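Local coordinates for protein arabinan endo-1,5-alpha-l-arabinosidase A (Cellvibrio cellulosa, PDB 1GYD) that hydrolyses alpha-1,5-linked arabinofuranosyl bonds of linear arabinan, releasing almost exclusively arabinotriose and so contributing to plant cell wall breakdown, at residues A[121-126]-A[143-148]; A[185-190]-A[206-211]; A[199-204]-A[296-301]. All blocks are in the same frame, centred on the assembly; numbering follows the deposited sequence.

Contact 1. Residues A[121-126]-A[143-148]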
# COMPACT_ATOMS: atom_id res chain seq x y z
N LEU A 121 10.68 -3.55 -16.42
CA LEU A 121 9.46 -4.35 -16.51
C LEU A 121 8.78 -4.41 -15.13
O LEU A 121 8.48 -5.48 -14.56
CB LEU A 121 9.77 -5.72 -17.09
CG LEU A 121 8.86 -6.25 -18.20
CD1 LEU A 121 8.53 -5.30 -19.32
CD2 LEU A 121 9.47 -7.54 -18.78
N TRP A 122 8.61 -3.22 -14.57
CA TRP A 122 7.93 -3.02 -13.31
C TRP A 122 7.50 -1.56 -13.25
O TRP A 122 7.94 -0.74 -14.05
CB TRP A 122 8.79 -3.38 -12.07
CG TRP A 122 10.24 -3.06 -12.14
CD1 TRP A 122 11.23 -3.89 -12.54
CD2 TRP A 122 10.88 -1.84 -11.76
NE1 TRP A 122 12.44 -3.26 -12.47
CE2 TRP A 122 12.26 -2.01 -11.98
CE3 TRP A 122 10.44 -0.63 -11.24
CZ2 TRP A 122 13.18 -1.01 -11.71
CZ3 TRP A 122 11.37 0.37 -10.99
CH2 TRP A 122 12.71 0.17 -11.22
N ASN A 123 6.61 -1.27 -12.31
CA ASN A 123 6.01 0.06 -12.20
C ASN A 123 6.31 0.53 -10.78
O ASN A 123 5.94 -0.14 -9.79
CB ASN A 123 4.51 -0.03 -12.45
CG ASN A 123 3.87 1.32 -12.64
OD1 ASN A 123 4.56 2.35 -12.67
ND2 ASN A 123 2.53 1.34 -12.76
N ALA A 124 6.98 1.67 -10.68
CA ALA A 124 7.42 2.20 -9.40
C ALA A 124 6.30 2.96 -8.69
O ALA A 124 6.32 4.20 -8.55
CB ALA A 124 8.62 3.08 -9.61
N ILE A 125 5.29 2.19 -8.29
CA ILE A 125 4.22 2.64 -7.43
C ILE A 125 3.98 1.62 -6.30
O ILE A 125 4.39 0.47 -6.39
CB ILE A 125 2.91 2.90 -8.23
CG1 ILE A 125 2.37 1.62 -8.87
CG2 ILE A 125 3.14 3.98 -9.28
CD1 ILE A 125 0.96 1.81 -9.53
N ASP A 126 3.32 2.09 -5.24
CA ASP A 126 2.75 1.24 -4.18
C ASP A 126 3.70 0.68 -3.20
O ASP A 126 3.73 -0.53 -2.98
CB ASP A 126 1.89 0.14 -4.78
CG ASP A 126 0.91 0.71 -5.70
OD1 ASP A 126 1.13 1.85 -6.14
OD2 ASP A 126 -0.10 0.24 -6.05
N SER A 143 3.02 -2.84 -9.39
CA SER A 143 1.69 -2.90 -9.99
C SER A 143 1.81 -3.33 -11.48
O SER A 143 2.52 -2.71 -12.25
CB SER A 143 1.02 -1.53 -9.92
OG SER A 143 -0.25 -1.54 -10.57
N PHE A 144 1.18 -4.45 -11.85
CA PHE A 144 1.13 -4.93 -13.23
C PHE A 144 2.55 -5.14 -13.79
O PHE A 144 3.45 -5.36 -13.02
CB PHE A 144 0.31 -3.96 -14.08
CG PHE A 144 -1.18 -4.10 -13.91
CD1 PHE A 144 -1.78 -3.77 -12.71
CD2 PHE A 144 -1.97 -4.50 -14.97
CE1 PHE A 144 -3.16 -3.87 -12.55
CE2 PHE A 144 -3.34 -4.61 -14.83
CZ PHE A 144 -3.95 -4.29 -13.63
N TRP A 145 2.76 -5.04 -15.11
CA TRP A 145 4.07 -5.34 -15.71
C TRP A 145 4.61 -6.67 -15.17
O TRP A 145 3.87 -7.65 -15.18
CB TRP A 145 5.02 -4.12 -15.53
CG TRP A 145 4.75 -3.00 -16.55
CD1 TRP A 145 5.37 -2.84 -17.75
CD2 TRP A 145 3.77 -1.93 -16.47
NE1 TRP A 145 4.86 -1.75 -18.41
CE2 TRP A 145 3.87 -1.18 -17.65
CE3 TRP A 145 2.80 -1.55 -15.52
CZ2 TRP A 145 3.06 -0.09 -17.92
CZ3 TRP A 145 2.00 -0.47 -15.79
CH2 TRP A 145 2.13 0.25 -16.98
N GLY A 146 5.85 -6.73 -14.69
CA GLY A 146 6.43 -7.98 -14.23
C GLY A 146 6.27 -8.21 -12.72
O GLY A 146 7.06 -8.89 -12.11
N GLY A 147 5.30 -7.55 -12.12
CA GLY A 147 4.84 -7.88 -10.79
C GLY A 147 5.49 -7.09 -9.65
O GLY A 147 5.84 -5.92 -9.80
N LEU A 148 5.69 -7.77 -8.52
CA LEU A 148 6.03 -7.06 -7.29
C LEU A 148 7.43 -7.38 -6.85
O LEU A 148 7.88 -8.52 -6.93
CB LEU A 148 5.04 -7.41 -6.18
CG LEU A 148 3.54 -7.47 -6.57
CD1 LEU A 148 2.72 -7.72 -5.29
CD2 LEU A 148 3.05 -6.23 -7.26
O HOH W 1 -0.37 -0.19 -13.06
O HOH W 2 5.28 -3.78 -11.31

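Contact 2. Residues A[185-190]-A[206-211]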
# COMPACT_ATOMS: atom_id res chain seq x y z
N SER A 185 -1.60 -8.13 -18.72
CA SER A 185 -2.78 -8.72 -18.12
C SER A 185 -2.47 -9.31 -16.73
O SER A 185 -3.26 -10.01 -16.12
CB SER A 185 -3.40 -9.68 -19.15
OG SER A 185 -2.83 -10.95 -18.86
N ALA A 186 -1.30 -8.96 -16.20
CA ALA A 186 -0.92 -9.38 -14.86
C ALA A 186 -1.58 -8.45 -13.85
O ALA A 186 -0.98 -7.49 -13.40
CB ALA A 186 0.58 -9.35 -14.71
N GLN A 187 -2.82 -8.74 -13.51
CA GLN A 187 -3.62 -7.86 -12.64
C GLN A 187 -3.26 -8.16 -11.17
O GLN A 187 -3.91 -8.98 -10.46
CB GLN A 187 -5.11 -8.04 -12.92
CG GLN A 187 -5.48 -7.97 -14.42
CD GLN A 187 -6.95 -8.12 -14.72
OE1 GLN A 187 -7.39 -7.79 -15.81
NE2 GLN A 187 -7.71 -8.55 -13.75
N ILE A 188 -2.17 -7.52 -10.75
CA ILE A 188 -1.62 -7.70 -9.41
C ILE A 188 -0.87 -6.43 -9.00
O ILE A 188 -0.07 -5.90 -9.77
CB ILE A 188 -0.69 -8.90 -9.34
CG1 ILE A 188 -0.02 -8.98 -7.98
CG2 ILE A 188 0.41 -8.86 -10.43
CD1 ILE A 188 0.64 -10.33 -7.75
N GLU A 189 -1.15 -5.95 -7.80
CA GLU A 189 -0.52 -4.74 -7.29
C GLU A 189 -0.63 -4.66 -5.78
O GLU A 189 -1.35 -5.43 -5.15
CB GLU A 189 -1.14 -3.50 -7.93
CG GLU A 189 -2.64 -3.32 -7.69
CD GLU A 189 -3.20 -2.11 -8.37
OE1 GLU A 189 -2.58 -1.62 -9.33
OE2 GLU A 189 -4.26 -1.62 -7.92
N ALA A 190 0.13 -3.73 -5.21
CA ALA A 190 -0.04 -3.27 -3.85
C ALA A 190 0.38 -4.25 -2.79
O ALA A 190 -0.43 -4.65 -1.97
CB ALA A 190 -1.49 -2.83 -3.61
N TRP A 206 -5.46 -8.46 -6.32
CA TRP A 206 -5.59 -9.06 -7.64
C TRP A 206 -6.81 -8.46 -8.29
O TRP A 206 -7.76 -8.08 -7.60
CB TRP A 206 -5.85 -10.55 -7.54
CG TRP A 206 -4.68 -11.46 -7.43
CD1 TRP A 206 -3.36 -11.11 -7.28
CD2 TRP A 206 -4.70 -12.90 -7.48
NE1 TRP A 206 -2.57 -12.23 -7.22
CE2 TRP A 206 -3.36 -13.35 -7.34
CE3 TRP A 206 -5.73 -13.85 -7.61
CZ2 TRP A 206 -3.02 -14.70 -7.33
CZ3 TRP A 206 -5.38 -15.20 -7.61
CH2 TRP A 206 -4.03 -15.61 -7.48
N GLY A 207 -6.81 -8.42 -9.63
CA GLY A 207 -7.97 -7.95 -10.37
C GLY A 207 -7.91 -6.45 -10.59
O GLY A 207 -6.85 -5.84 -10.38
N LEU A 208 -9.05 -5.87 -10.97
CA LEU A 208 -9.15 -4.48 -11.41
C LEU A 208 -9.93 -3.61 -10.43
O LEU A 208 -11.13 -3.83 -10.19
CB LEU A 208 -9.88 -4.43 -12.77
CG LEU A 208 -9.06 -4.32 -14.07
CD1 LEU A 208 -7.57 -4.69 -13.91
CD2 LEU A 208 -9.73 -5.17 -15.17
N CYS A 209 -9.25 -2.60 -9.90
CA CYS A 209 -9.86 -1.55 -9.09
C CYS A 209 -10.59 -0.54 -9.97
O CYS A 209 -10.59 -0.66 -11.18
CB CYS A 209 -8.76 -0.81 -8.32
SG CYS A 209 -7.87 0.41 -9.33
N CYS A 210 -11.22 0.45 -9.34
CA CYS A 210 -11.58 1.69 -10.04
C CYS A 210 -12.56 1.54 -11.22
O CYS A 210 -12.56 2.36 -12.11
CB CYS A 210 -10.27 2.34 -10.53
SG CYS A 210 -8.88 2.22 -9.35
N ARG A 211 -13.39 0.50 -11.23
CA ARG A 211 -14.17 0.12 -12.44
C ARG A 211 -15.71 -0.05 -12.25
O ARG A 211 -16.36 -0.59 -13.14
CB ARG A 211 -13.57 -1.18 -13.05
CG ARG A 211 -12.58 -0.99 -14.22
CD ARG A 211 -13.22 -1.15 -15.63
NE ARG A 211 -12.25 -1.56 -16.67
CZ ARG A 211 -12.24 -2.76 -17.30
NH1 ARG A 211 -13.14 -3.70 -17.01
NH2 ARG A 211 -11.32 -3.00 -18.23
O HOH W 3 -6.18 -2.72 -10.33

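Contact 3. Residues A[199-204]-A[296-301]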
# COMPACT_ATOMS: atom_id res chain seq x y z
N TYR A 199 6.45 -16.00 10.74
CA TYR A 199 6.25 -15.76 9.31
C TYR A 199 6.13 -14.28 8.95
O TYR A 199 5.75 -13.46 9.79
CB TYR A 199 4.99 -16.44 8.81
CG TYR A 199 5.11 -17.92 8.62
CD1 TYR A 199 5.63 -18.45 7.46
CD2 TYR A 199 4.66 -18.81 9.60
CE1 TYR A 199 5.75 -19.80 7.29
CE2 TYR A 199 4.78 -20.18 9.44
CZ TYR A 199 5.32 -20.66 8.27
OH TYR A 199 5.45 -22.01 8.09
N TYR A 200 6.50 -13.98 7.70
CA TYR A 200 6.15 -12.74 7.03
C TYR A 200 4.97 -13.10 6.11
O TYR A 200 4.96 -14.12 5.45
CB TYR A 200 7.35 -12.19 6.23
CG TYR A 200 8.52 -11.69 7.05
CD1 TYR A 200 9.51 -12.56 7.48
CD2 TYR A 200 8.64 -10.36 7.40
CE1 TYR A 200 10.60 -12.13 8.23
CE2 TYR A 200 9.75 -9.89 8.16
CZ TYR A 200 10.73 -10.79 8.54
OH TYR A 200 11.81 -10.39 9.29
N TYR A 201 3.93 -12.27 6.13
CA TYR A 201 2.72 -12.47 5.33
C TYR A 201 2.67 -11.38 4.30
O TYR A 201 2.70 -10.22 4.65
CB TYR A 201 1.47 -12.42 6.22
CG TYR A 201 1.38 -13.63 7.10
CD1 TYR A 201 2.07 -13.68 8.30
CD2 TYR A 201 0.68 -14.76 6.69
CE1 TYR A 201 2.03 -14.81 9.09
CE2 TYR A 201 0.61 -15.88 7.48
CZ TYR A 201 1.30 -15.90 8.69
OH TYR A 201 1.28 -17.00 9.49
N LEU A 202 2.65 -11.78 3.03
CA LEU A 202 2.50 -10.90 1.90
C LEU A 202 1.06 -10.87 1.45
O LEU A 202 0.53 -11.87 0.96
CB LEU A 202 3.37 -11.31 0.72
CG LEU A 202 3.26 -10.42 -0.54
CD1 LEU A 202 3.66 -9.01 -0.26
CD2 LEU A 202 4.12 -10.99 -1.66
N PHE A 203 0.44 -9.70 1.62
CA PHE A 203 -0.86 -9.42 1.02
C PHE A 203 -0.63 -8.75 -0.32
O PHE A 203 0.24 -7.87 -0.45
CB PHE A 203 -1.70 -8.48 1.91
CG PHE A 203 -1.89 -8.96 3.30
CD1 PHE A 203 -0.98 -8.62 4.29
CD2 PHE A 203 -2.96 -9.76 3.63
CE1 PHE A 203 -1.14 -9.07 5.58
CE2 PHE A 203 -3.12 -10.23 4.91
CZ PHE A 203 -2.20 -9.88 5.89
N ALA A 204 -1.43 -9.13 -1.30
CA ALA A 204 -1.51 -8.39 -2.55
C ALA A 204 -2.94 -8.28 -3.04
O ALA A 204 -3.79 -9.04 -2.60
CB ALA A 204 -0.62 -9.08 -3.62
N GLU A 296 -3.71 -23.01 11.83
CA GLU A 296 -2.73 -23.39 10.80
C GLU A 296 -1.77 -22.30 10.41
O GLU A 296 -0.97 -22.52 9.52
CB GLU A 296 -3.46 -23.83 9.55
CG GLU A 296 -4.51 -24.85 9.89
CD GLU A 296 -5.08 -25.55 8.69
OE1 GLU A 296 -4.43 -25.59 7.63
OE2 GLU A 296 -6.20 -26.06 8.85
N GLY A 297 -1.89 -21.14 11.08
CA GLY A 297 -1.08 -19.97 10.81
C GLY A 297 -1.47 -19.10 9.61
O GLY A 297 -0.59 -18.53 8.96
N TRP A 298 -2.76 -19.01 9.30
CA TRP A 298 -3.24 -18.22 8.16
C TRP A 298 -4.23 -17.15 8.64
O TRP A 298 -5.08 -17.42 9.47
CB TRP A 298 -3.91 -19.10 7.09
CG TRP A 298 -2.96 -20.00 6.38
CD1 TRP A 298 -2.79 -21.34 6.60
CD2 TRP A 298 -2.00 -19.63 5.37
NE1 TRP A 298 -1.80 -21.83 5.78
CE2 TRP A 298 -1.29 -20.81 5.03
CE3 TRP A 298 -1.67 -18.44 4.73
CZ2 TRP A 298 -0.28 -20.83 4.08
CZ3 TRP A 298 -0.65 -18.47 3.76
CH2 TRP A 298 0.03 -19.65 3.46
N PRO A 299 -4.14 -15.95 8.09
CA PRO A 299 -5.08 -14.91 8.46
C PRO A 299 -6.51 -15.21 7.99
O PRO A 299 -6.75 -15.98 7.04
CB PRO A 299 -4.51 -13.67 7.79
CG PRO A 299 -3.70 -14.17 6.64
CD PRO A 299 -3.18 -15.50 7.07
N GLN A 300 -7.46 -14.62 8.72
CA GLN A 300 -8.89 -14.78 8.46
C GLN A 300 -9.58 -13.49 8.86
O GLN A 300 -9.24 -12.88 9.87
CB GLN A 300 -9.47 -15.91 9.31
CG GLN A 300 -9.54 -17.29 8.63
CD GLN A 300 -10.19 -18.36 9.55
OE1 GLN A 300 -10.24 -19.55 9.20
NE2 GLN A 300 -10.69 -17.92 10.72
N VAL A 301 -10.56 -13.09 8.05
CA VAL A 301 -11.41 -11.92 8.36
C VAL A 301 -12.88 -12.24 8.11
O VAL A 301 -13.20 -13.07 7.26
CB VAL A 301 -11.00 -10.66 7.52
CG1 VAL A 301 -9.61 -10.17 7.90
CG2 VAL A 301 -11.06 -10.93 6.01

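Contact 1. Residues A[121-126]-A[143-148]
Trp-145 holds an unusual place for a large residue: the second position of a type II' beta turn running from Phe-144 to Gly-147. That position demands a positive phi, here 48°, and is more often taken by glycine. Across the contact, Trp-145 CB lies 3.8 Å from Leu-121 C. Gly-146 follows and gives its N-H to Leu-121 O (N to O 2.9 Å); glycine suits this place because the carbonyl oxygen occupies the space where a CB would stand. With its CG anti to the backbone N (chi1 -168°), Asn-123 sends its amide toward the six-membered part of the indole, ND2 of Asn-123 coming within 3.6 Å of CZ3 of Trp-145. Amide and ring planes are 65° apart, so the two groups cross obliquely rather than stack. The other arm of the amide, OD1, bonds to Ser-87 OG, which fixes its rotation. Two waters stitch the loops together. One accepts a weak bond from Asn-123 ND2 and donates to Ser-143 OG, 2.8 Å from the water; the other accepts from the backbone N atoms of both Asn-123 and Ser-143 and lies 2.7 Å from Gly-147 O. Beside them, CD1 of Ile-125 presses on CB of Ser-143 at 3.4 Å, a tight fit that a small residue such as serine accommodates. Asn-123 and Ser-143 are probably substrate-binding residues, as in a near-identical enzyme, and Ser-143 OG also bonds to Glu-189. In the propeller, 121-126 leads from strand 107-115 of one blade to strand 128-131 of the next, whereas 143-148 joins strands 137-141 and 148-152 within that second blade and reaches strand 188-196 by a backbone hydrogen bond from Phe-144 to Ile-188.

Contact 2. Residues A[185-190]-A[206-211]
Gln-187 lays its side chain across Gly-207 and Leu-208. CG stands anti to the carbonyl carbon (chi1 -49°) and the chain beyond is extended, which brings NE2 of Gln-187 to 3.4 Å from CA of Gly-207, while OE1 of Gln-187 lies 3.6 Å from CD2 of Leu-208. The long, flexible glutamine thus uses its reach. Glycine suits position 207 for a backbone reason: at its positive phi a CB would jam against the carbonyl O of Trp-206. On the backbone, Gly-207 N donates to Gln-187 O (3.1 Å, 156° at the hydrogen), and the same oxygen receives a CA-H contact from Trp-206. Ile-188 and Trp-206 form an antiparallel non-hydrogen-bonded pair; CG1 of Ile-188, anti to its own N (chi1 174°), carries CD1 of Ile-188 to the indole edge, 3.8 Å from NE1 of Trp-206. A water donates weakly to OE2 of Glu-189 and also bonds Gly-207 O and Cys-209 N, while Tyr-217 OH holds the same OE2. Cys-209 and Cys-210 close a vicinal disulfide, SG to SG 2.1 Å. The contact lies at the probable active site of a family 43 five-bladed propeller, where Glu-189 is probably the proton donor.

Contact 3. Residues A[199-204]-A[296-301]
Tyr-201 and Pro-299 mark the nearest backbone approach, with CA atoms 8.8 Å apart, so the two chains meet through side chains and a single carbonyl rather than by strand pairing. This is how neighbouring blades of the five-bladed beta-propeller pack: 199-204 belongs to an interior strand of one four-stranded sheet, between 188-196 and 218-224, and 299-300 is an outermost strand of the next. Before that strand Gly-297 takes a positive phi of 80°, easy for a residue without a side chain, and its carbonyl faces the neighbouring blade. Pro-299, rigid and apolar, touches two aromatic rings, through its CD to CE2 of Tyr-201 at 3.8 Å and through its CG to CE2 of Phe-203 at 4.3 Å. Tyr-201 points its CB toward 296-301, whereas Phe-203 brings only the end of its ring nearer. CE3 of Trp-298 comes to the edge of the Tyr-201 ring, 4.4 Å from CE2 of Tyr-201. Val-221, Leu-291 and Trp-293 give the proline apolar surroundings, but Arg-223 touches Tyr-201 and Trp-298. Tyrosine suits this seam: its ring packs while its hydroxyl meets a carbonyl. With CG anti to the carbonyl carbon (chi1 -71°), the ring reaches toward 296-301, and Tyr-201 OH donates to Gly-297 O, near the ring plane; the 2.5 Å length is doubtful, and Arg-223 NH1 adds a weak second bond to that oxygen.

How the contacts relate
Contacts 1 and 2 are neighbours, with centres 11 Å apart, and meet directly: CZ of Phe-144 in contact 1 packs 3.7 Å from CD1 of Leu-208 in contact 2. Contact 1 sets loop against loop and is buried; contact 2, only partly buried, joins a strand start to a strand end and the loop after it. Both are bridged by water, consistent with the probable substrate site. Contact 3, about 20 Å from contact 2 between centres, is a buried joint between blades, based on aromatic rings and proline with one phenol-carbonyl bond. Contacts 2 and 3 nevertheless share a sheet, since strands 188-196 and 199-206 run side by side in it; one blade therefore serves both the probable catalytic centre and the interblade seam.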